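Local coordinates for ATP-dependent CLP protease, putative (Plasmodium falciparum, PDB 2F6I), which is probably an ATP-dependent serine protease of the Clp family, its catalytic domain present here, that hydrolyses proteins to small peptides, at residues C[151-154]-C[155-158]; C[187-190]-C[191-195]. All coordinates share one frame; numbering follows the deposited sequence.

Interaction 1. Residues C[151-154]-C[155-158]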
# COMPACT_ATOMS: atom_id res chain seq x y z
N THR C 151 25.59 -17.71 -6.78
CA THR C 151 25.40 -19.07 -7.29
C THR C 151 26.44 -20.10 -6.84
O THR C 151 26.08 -21.09 -6.21
CB THR C 151 25.35 -19.07 -8.83
OG1 THR C 151 24.39 -18.11 -9.28
CG2 THR C 151 24.96 -20.45 -9.35
N LYS C 152 27.70 -19.87 -7.16
CA LYS C 152 28.75 -20.81 -6.79
C LYS C 152 28.82 -21.14 -5.30
O LYS C 152 29.13 -22.27 -4.93
CB LYS C 152 30.12 -20.31 -7.27
CG LYS C 152 30.37 -20.54 -8.75
CD LYS C 152 31.84 -20.38 -9.10
CE LYS C 152 32.12 -20.79 -10.54
NZ LYS C 152 33.57 -20.68 -10.89
N GLU C 153 28.53 -20.16 -4.45
CA GLU C 153 28.57 -20.40 -3.02
C GLU C 153 27.40 -21.26 -2.55
O GLU C 153 27.56 -22.11 -1.69
CB GLU C 153 28.58 -19.07 -2.25
CG GLU C 153 28.69 -19.25 -0.73
CD GLU C 153 30.05 -19.77 -0.29
OE1 GLU C 153 30.78 -20.34 -1.13
OE2 GLU C 153 30.38 -19.63 0.91
N ILE C 154 26.22 -21.03 -3.13
CA ILE C 154 25.05 -21.82 -2.76
C ILE C 154 25.32 -23.29 -3.04
O ILE C 154 25.01 -24.16 -2.22
CB ILE C 154 23.79 -21.39 -3.54
CG1 ILE C 154 23.40 -19.96 -3.14
CG2 ILE C 154 22.64 -22.35 -3.26
CD1 ILE C 154 22.14 -19.45 -3.83
N LEU C 155 25.89 -23.58 -4.20
CA LEU C 155 26.21 -24.95 -4.58
C LEU C 155 27.24 -25.55 -3.64
O LEU C 155 27.14 -26.70 -3.24
CB LEU C 155 26.74 -25.00 -6.01
CG LEU C 155 25.72 -24.85 -7.14
CD1 LEU C 155 26.44 -24.76 -8.48
CD2 LEU C 155 24.76 -26.03 -7.13
N TYR C 156 28.24 -24.75 -3.28
CA TYR C 156 29.30 -25.19 -2.39
C TYR C 156 28.77 -25.58 -1.01
O TYR C 156 29.18 -26.59 -0.44
CB TYR C 156 30.36 -24.09 -2.24
CG TYR C 156 31.35 -24.33 -1.13
CD1 TYR C 156 31.05 -23.98 0.19
CD2 TYR C 156 32.58 -24.94 -1.38
CE1 TYR C 156 31.94 -24.22 1.23
CE2 TYR C 156 33.49 -25.18 -0.34
CZ TYR C 156 33.16 -24.82 0.96
OH TYR C 156 34.04 -25.07 1.98
N LEU C 157 27.84 -24.78 -0.48
CA LEU C 157 27.27 -25.05 0.83
C LEU C 157 26.39 -26.29 0.84
O LEU C 157 26.28 -26.97 1.87
CB LEU C 157 26.48 -23.84 1.33
CG LEU C 157 27.32 -22.58 1.57
CD1 LEU C 157 26.43 -21.46 2.09
CD2 LEU C 157 28.43 -22.89 2.57
N LYS C 158 25.75 -26.59 -0.29
CA LYS C 158 24.89 -27.76 -0.38
C LYS C 158 25.74 -29.02 -0.48
O LYS C 158 25.48 -30.01 0.21
CB LYS C 158 23.96 -27.67 -1.59
CG LYS C 158 22.94 -26.55 -1.49
CD LYS C 158 21.52 -27.05 -1.71
CE LYS C 158 21.08 -27.99 -0.59
NZ LYS C 158 19.66 -28.43 -0.76
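Glu153 O accepts from Leu157 N at 2.9 Å, the shortest of four backbone bonds that tie 151-154 to 155-158 as successive turns of one alpha-helix. The same oxygen is flanked by the Leu157 side chain, whose CG lies 3.3 Å from Glu153 O. The most bent of the four is Lys158 N to Ile154 O at 3.2 Å, with 144° at the hydrogen.

Glu153 and Tyr156 run side by side and point the same way. Glu153 CG lies opposite the backbone N (chi1 -177°), and a bend at chi2 brings the carboxylate alongside the phenol ring. The two planes are 5° apart. Glu153 OE1 comes 3.9 Å from Tyr156 CD1, while Glu153 OE2 is 4.1 Å from Leu157 CD2. This methyl sits at the edge of the Tyr156 ring, in its plane. The carboxylate is held from outside: OE2 makes a salt bridge with Arg130 of a neighbouring subunit. That arginine also forms a cation-pi contact with Tyr156. It thus fastens both side chains and probably steadies the negative charge of Glu153.

Lys158 starts against the previous turn, with CG 3.2 Å from Ile154 O, then bends away. Its side chain is about 6 Å from that of His134, the predicted active-site histidine.

The segment opens helix 151-169, the long handle helix of the ClpP fold. Thr151, Lys152, Ile154 and Leu155 pack on a second neighbouring subunit. Within the same chain, Leu157 and Lys158 rest on helix 82-94.

Interaction 2. Residues C[187-190]-C[191-195]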
# COMPACT_ATOMS: atom_id res chain seq x y z
N ASN C 187 9.52 -41.35 6.59
CA ASN C 187 8.77 -41.45 7.83
C ASN C 187 9.82 -41.83 8.87
O ASN C 187 10.97 -42.10 8.51
CB ASN C 187 7.66 -42.51 7.74
CG ASN C 187 8.20 -43.90 7.44
OD1 ASN C 187 9.17 -44.35 8.04
ND2 ASN C 187 7.54 -44.59 6.51
N ALA C 188 9.44 -41.85 10.14
CA ALA C 188 10.37 -42.18 11.21
C ALA C 188 11.26 -43.39 10.90
O ALA C 188 12.49 -43.31 10.96
CB ALA C 188 9.61 -42.41 12.51
N LEU C 189 10.62 -44.51 10.58
CA LEU C 189 11.34 -45.75 10.29
C LEU C 189 12.29 -45.62 9.10
O LEU C 189 13.44 -46.07 9.17
CB LEU C 189 10.34 -46.88 10.04
CG LEU C 189 10.97 -48.26 9.81
CD1 LEU C 189 11.89 -48.61 10.98
CD2 LEU C 189 9.87 -49.30 9.66
N GLU C 190 11.82 -45.02 8.02
CA GLU C 190 12.66 -44.86 6.84
C GLU C 190 13.87 -44.00 7.17
O GLU C 190 14.95 -44.18 6.61
CB GLU C 190 11.85 -44.24 5.70
CG GLU C 190 10.62 -45.06 5.32
CD GLU C 190 9.86 -44.48 4.14
OE1 GLU C 190 9.50 -43.29 4.19
OE2 GLU C 190 9.60 -45.24 3.18
N ALA C 191 13.69 -43.07 8.11
CA ALA C 191 14.77 -42.19 8.53
C ALA C 191 15.83 -43.01 9.26
O ALA C 191 17.03 -42.79 9.09
CB ALA C 191 14.23 -41.10 9.44
N LYS C 192 15.38 -43.96 10.07
CA LYS C 192 16.29 -44.82 10.82
C LYS C 192 17.09 -45.70 9.86
O LYS C 192 18.31 -45.81 9.98
CB LYS C 192 15.51 -45.70 11.78
CG LYS C 192 16.36 -46.70 12.53
CD LYS C 192 15.51 -47.60 13.40
CE LYS C 192 16.34 -48.63 14.12
NZ LYS C 192 15.49 -49.49 14.98
N GLN C 193 16.40 -46.31 8.91
CA GLN C 193 17.04 -47.18 7.93
C GLN C 193 18.04 -46.39 7.09
O GLN C 193 19.02 -46.94 6.59
CB GLN C 193 15.99 -47.81 7.02
CG GLN C 193 14.90 -48.57 7.77
CD GLN C 193 13.81 -49.07 6.85
OE1 GLN C 193 13.23 -48.30 6.07
NE2 GLN C 193 13.50 -50.36 6.94
N TYR C 194 17.78 -45.09 6.94
CA TYR C 194 18.64 -44.21 6.17
C TYR C 194 19.90 -43.90 6.98
O TYR C 194 20.95 -43.60 6.42
CB TYR C 194 17.91 -42.91 5.84
CG TYR C 194 18.43 -42.17 4.63
CD1 TYR C 194 17.99 -42.51 3.35
CD2 TYR C 194 19.34 -41.13 4.76
CE1 TYR C 194 18.44 -41.81 2.23
CE2 TYR C 194 19.80 -40.43 3.65
CZ TYR C 194 19.35 -40.77 2.38
OH TYR C 194 19.79 -40.07 1.28
N GLY C 195 19.77 -43.97 8.30
CA GLY C 195 20.91 -43.70 9.16
C GLY C 195 20.90 -42.30 9.76
O GLY C 195 21.93 -41.83 10.25
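The Gln193 side chain crosses that of Leu189 at a slant, and its amide carbon CD is 4.2 Å from Leu189 CG. The amide oxygen reaches back over the preceding turn, and Gln193 OE1 is 3.6 Å from Glu190 CA. The short helix 188-194 is capped at both ends: a capping box starts it and a Schellman motif closes it. The Tyr194 ring points out of the contact, although Tyr194 CB lies 3.3 Å from Glu190 O. Its hydroxyl is hydrogen-bonded to Asp179, and the ring packs on helix 173-181.

In the capping box, Glu190 N donates to Asn187 OD1 at 2.7 Å. The bond is nearly straight at the hydrogen, but the donor is tilted 30° from the carbonyl plane of the amide. Asn187 N returns a bond to Glu190 OE1 at 3.1 Å, and that oxygen accepts with the lone pair facing away from the other carboxylate oxygen. Glu190 CG sits beside its own backbone N (chi1 -58°), which turns the otherwise extended chain back toward the cap. Each side chain thus accepts from the other's backbone amide at the start of the helix.

Ala191 CB is tucked against the first turn and also meets Ile131 of strand 130-132. Asn187, Ala188 and Leu189 touch Phe210.

At the far end, Gly195 takes a positive phi of 100°, and Gly195 N donates to Lys192 O at 2.9 Å and more weakly to Ala191 O.

In the fold
Interaction 1 comes first along the chain, at the start of helix 151-169. Interaction 2 follows on helix 188-194, after helix 173-181 and strand 185-186. Their centres are 27 Å apart and their nearest atoms about 12 Å, so they do not touch within one chain. Both belong to the Clp protease family region. Interaction 1 lies far out on the chain, and interaction 2 nearer its centre. The assembly of 14 chains brings such sites together: Tyr156 of a neighbouring subunit packs on Asn187, and Arg130, which Asn187 touches in its own chain, pairs with Glu153 of a neighbouring subunit. Both sites thus contribute to subunit contacts.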